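Long-range contact in porin (Pseudomonas aeruginosa, PDB 3T24), which forms a beta-barrel channel in the bacterial outer membrane, probably passing small carboxylate-bearing substrates as a member of the OprD porin family: residues L370-R375 against L392-T397. Sequence-based numbering, arbitrary orientation.
Sequences LGVKWR and LIVSYT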
ATOM      1  N   LEU A 370     -17.073  15.547  -0.608  1.00 57.94           N
ATOM      2  CA  LEU A 370     -17.173  14.546  -1.658  1.00 59.58           C
ATOM      3  C   LEU A 370     -15.830  14.496  -2.365  1.00 53.80           C
ATOM      4  O   LEU A 370     -15.311  15.534  -2.787  1.00 60.78           O
ATOM      5  CB  LEU A 370     -18.275  14.895  -2.657  1.00 59.73           C
ATOM      6  CG  LEU A 370     -18.366  13.975  -3.881  1.00 58.94           C
ATOM      7  CD1 LEU A 370     -18.842  12.584  -3.506  1.00 53.31           C
ATOM      8  CD2 LEU A 370     -19.282  14.579  -4.922  1.00 64.21           C
ATOM      9  N   GLY A 371     -15.263  13.300  -2.469  1.00 42.10           N
ATOM     10  CA  GLY A 371     -14.003  13.108  -3.162  1.00 41.40           C
ATOM     11  C   GLY A 371     -14.140  12.363  -4.479  1.00 45.24           C
ATOM     12  O   GLY A 371     -14.865  11.374  -4.578  1.00 43.83           O
ATOM     13  N   VAL A 372     -13.429  12.834  -5.498  1.00 50.82           N
ATOM     14  CA  VAL A 372     -13.422  12.173  -6.799  1.00 52.50           C
ATOM     15  C   VAL A 372     -11.993  12.104  -7.325  1.00 50.55           C
ATOM     16  O   VAL A 372     -11.272  13.104  -7.327  1.00 48.07           O
ATOM     17  CB  VAL A 372     -14.325  12.915  -7.802  1.00 58.11           C
ATOM     18  CG1 VAL A 372     -13.955  14.382  -7.849  1.00 64.78           C
ATOM     19  CG2 VAL A 372     -14.230  12.297  -9.172  1.00 41.45           C
ATOM     20  N   LYS A 373     -11.570  10.922  -7.751  1.00 46.25           N
ATOM     21  CA  LYS A 373     -10.187  10.760  -8.193  1.00 53.27           C
ATOM     22  C   LYS A 373     -10.095   9.924  -9.450  1.00 43.92           C
ATOM     23  O   LYS A 373     -10.640   8.818  -9.510  1.00 39.87           O
ATOM     24  CB  LYS A 373      -9.314  10.154  -7.085  1.00 62.35           C
ATOM     25  CG  LYS A 373      -7.815  10.191  -7.385  1.00 69.63           C
ATOM     26  CD  LYS A 373      -6.967   9.927  -6.130  1.00 76.65           C
ATOM     27  CE  LYS A 373      -5.464  10.096  -6.421  1.00 79.80           C
ATOM     28  NZ  LYS A 373      -4.585   9.920  -5.216  1.00 77.53           N
ATOM     29  N   TRP A 374      -9.426  10.484 -10.456  1.00 44.13           N
ATOM     30  CA  TRP A 374      -9.173   9.810 -11.723  1.00 43.84           C
ATOM     31  C   TRP A 374      -7.699   9.390 -11.806  1.00 42.23           C
ATOM     32  O   TRP A 374      -6.794  10.221 -11.663  1.00 44.00           O
ATOM     33  CB  TRP A 374      -9.524  10.735 -12.896  1.00 53.65           C
ATOM     34  CG  TRP A 374      -9.155  10.167 -14.250  1.00 62.35           C
ATOM     35  CD1 TRP A 374      -9.074   8.849 -14.593  1.00 62.52           C
ATOM     36  CD2 TRP A 374      -8.809  10.906 -15.425  1.00 65.10           C
ATOM     37  NE1 TRP A 374      -8.706   8.720 -15.911  1.00 59.93           N
ATOM     38  CE2 TRP A 374      -8.537   9.970 -16.444  1.00 67.05           C
ATOM     39  CE3 TRP A 374      -8.708  12.268 -15.718  1.00 69.76           C
ATOM     40  CZ2 TRP A 374      -8.165  10.353 -17.732  1.00 73.01           C
ATOM     41  CZ3 TRP A 374      -8.344  12.647 -16.996  1.00 78.79           C
ATOM     42  CH2 TRP A 374      -8.075  11.693 -17.987  1.00 79.34           C
ATOM     43  N   ARG A 375      -7.469   8.100 -12.024  1.00 42.96           N
ATOM     44  CA  ARG A 375      -6.117   7.552 -12.148  1.00 40.93           C
ATOM     45  C   ARG A 375      -5.932   6.910 -13.518  1.00 41.68           C
ATOM     46  O   ARG A 375      -6.594   5.928 -13.866  1.00 40.26           O
ATOM     47  CB  ARG A 375      -5.838   6.537 -11.036  1.00 45.30           C
ATOM     48  CG  ARG A 375      -5.775   7.151  -9.637  1.00 49.97           C
ATOM     49  CD  ARG A 375      -5.603   6.104  -8.545  1.00 51.11           C
ATOM     50  NE  ARG A 375      -4.842   6.644  -7.422  1.00 66.50           N
ATOM     51  CZ  ARG A 375      -3.534   6.459  -7.257  1.00 77.02           C
ATOM     52  NH1 ARG A 375      -2.854   5.730  -8.134  1.00 81.56           N
ATOM     53  NH2 ARG A 375      -2.904   6.985  -6.212  1.00 78.71           N
ATOM     54  N   LEU A 392     -11.720   5.383 -11.920  1.00 41.97           N
ATOM     55  CA  LEU A 392     -12.428   6.478 -11.263  1.00 42.34           C
ATOM     56  C   LEU A 392     -12.909   6.013  -9.888  1.00 41.88           C
ATOM     57  O   LEU A 392     -13.601   4.997  -9.766  1.00 41.65           O
ATOM     58  CB  LEU A 392     -13.607   6.941 -12.113  1.00 45.97           C
ATOM     59  CG  LEU A 392     -14.211   8.319 -11.761  1.00 54.36           C
ATOM     60  CD1 LEU A 392     -13.223   9.397 -12.247  1.00 55.17           C
ATOM     61  CD2 LEU A 392     -15.584   8.468 -12.454  1.00 53.19           C
ATOM     62  N   ILE A 393     -12.509   6.733  -8.846  1.00 37.45           N
ATOM     63  CA  ILE A 393     -12.967   6.429  -7.499  1.00 37.57           C
ATOM     64  C   ILE A 393     -13.778   7.621  -6.948  1.00 40.54           C
ATOM     65  O   ILE A 393     -13.275   8.741  -6.875  1.00 40.53           O
ATOM     66  CB  ILE A 393     -11.784   6.052  -6.548  1.00 47.25           C
ATOM     67  CG1 ILE A 393     -10.919   4.922  -7.137  1.00 50.88           C
ATOM     68  CG2 ILE A 393     -12.300   5.588  -5.204  1.00 41.73           C
ATOM     69  CD1 ILE A 393      -9.630   5.380  -7.811  1.00 48.34           C
ATOM     70  N   VAL A 394     -15.046   7.387  -6.611  1.00 42.35           N
ATOM     71  CA  VAL A 394     -15.888   8.433  -6.023  1.00 42.71           C
ATOM     72  C   VAL A 394     -16.151   8.096  -4.571  1.00 40.94           C
ATOM     73  O   VAL A 394     -16.614   7.000  -4.252  1.00 43.69           O
ATOM     74  CB  VAL A 394     -17.246   8.589  -6.731  1.00 50.52           C
ATOM     75  CG1 VAL A 394     -18.121   9.576  -5.960  1.00 38.15           C
ATOM     76  CG2 VAL A 394     -17.067   9.052  -8.183  1.00 47.36           C
ATOM     77  N   SER A 395     -15.846   9.031  -3.681  1.00 43.23           N
ATOM     78  CA  SER A 395     -15.872   8.722  -2.259  1.00 42.94           C
ATOM     79  C   SER A 395     -16.495   9.813  -1.376  1.00 45.11           C
ATOM     80  O   SER A 395     -16.168  11.000  -1.478  1.00 45.66           O
ATOM     81  CB  SER A 395     -14.460   8.373  -1.781  1.00 44.79           C
ATOM     82  OG  SER A 395     -14.446   8.122  -0.385  1.00 50.71           O
ATOM     83  N   TYR A 396     -17.389   9.398  -0.492  1.00 41.06           N
ATOM     84  CA  TYR A 396     -18.008  10.339   0.433  1.00 39.45           C
ATOM     85  C   TYR A 396     -18.143   9.695   1.793  1.00 40.17           C
ATOM     86  O   TYR A 396     -18.790   8.652   1.920  1.00 40.03           O
ATOM     87  CB  TYR A 396     -19.387  10.776  -0.067  1.00 39.86           C
ATOM     88  CG  TYR A 396     -20.029  11.831   0.804  1.00 44.70           C
ATOM     89  CD1 TYR A 396     -19.605  13.150   0.741  1.00 51.09           C
ATOM     90  CD2 TYR A 396     -21.053  11.515   1.689  1.00 45.78           C
ATOM     91  CE1 TYR A 396     -20.171  14.132   1.528  1.00 48.06           C
ATOM     92  CE2 TYR A 396     -21.637  12.501   2.488  1.00 54.59           C
ATOM     93  CZ  TYR A 396     -21.190  13.811   2.397  1.00 53.50           C
ATOM     94  OH  TYR A 396     -21.738  14.808   3.182  1.00 49.68           O
ATOM     95  N   THR A 397     -17.530  10.314   2.803  1.00 42.36           N
ATOM     96  CA  THR A 397     -17.580   9.804   4.172  1.00 45.95           C
ATOM     97  C   THR A 397     -18.454  10.658   5.102  1.00 53.83           C
ATOM     98  O   THR A 397     -18.248  11.863   5.237  1.00 58.57           O
ATOM     99  CB  THR A 397     -16.165   9.686   4.776  1.00 46.73           C
ATOM    100  OG1 THR A 397     -15.383   8.749   4.010  1.00 43.73           O
ATOM    101  CG2 THR A 397     -16.254   9.223   6.228  1.00 36.70           C
TER
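With CG anti to the backbone N in both L370 (chi1 174°) and Y396 (chi1 -176°), the leucine lays CD1 3.9 Å from Y396 CB, and the tyrosine ring turns an edge to the L370 backbone, Y396 CD1 lying 3.7 Å from L370 CA. The two side chains cross at about a right angle. They lie at one end of an antiparallel beta hairpin, the last in the chain of this OprD-family barrel. G371 and S395 form a hydrogen-bonded pair in which both N-H...O bonds are short, 2.7 Å from G371 N to S395 O and 2.7 Å from S395 N to G371 O. K373 and I393 make the next such pair, also bonded in both directions. V372, W374, L392 and V394 share one face, where L392 CD1 reaches W374 CB at 4.0 Å and the valines meet more loosely. K373, I393 and S395 point to the other face; there S395 OG is hydrogen-bonded to E18 OE2 of strand 14-30, the first strand, whose antiparallel pairing with strand 386-399 closes the barrel. R375 NH2 binds a sulfate ion, presumably picked up during crystallisation, and R375 CD lies 4.2 Å from I393 CD1.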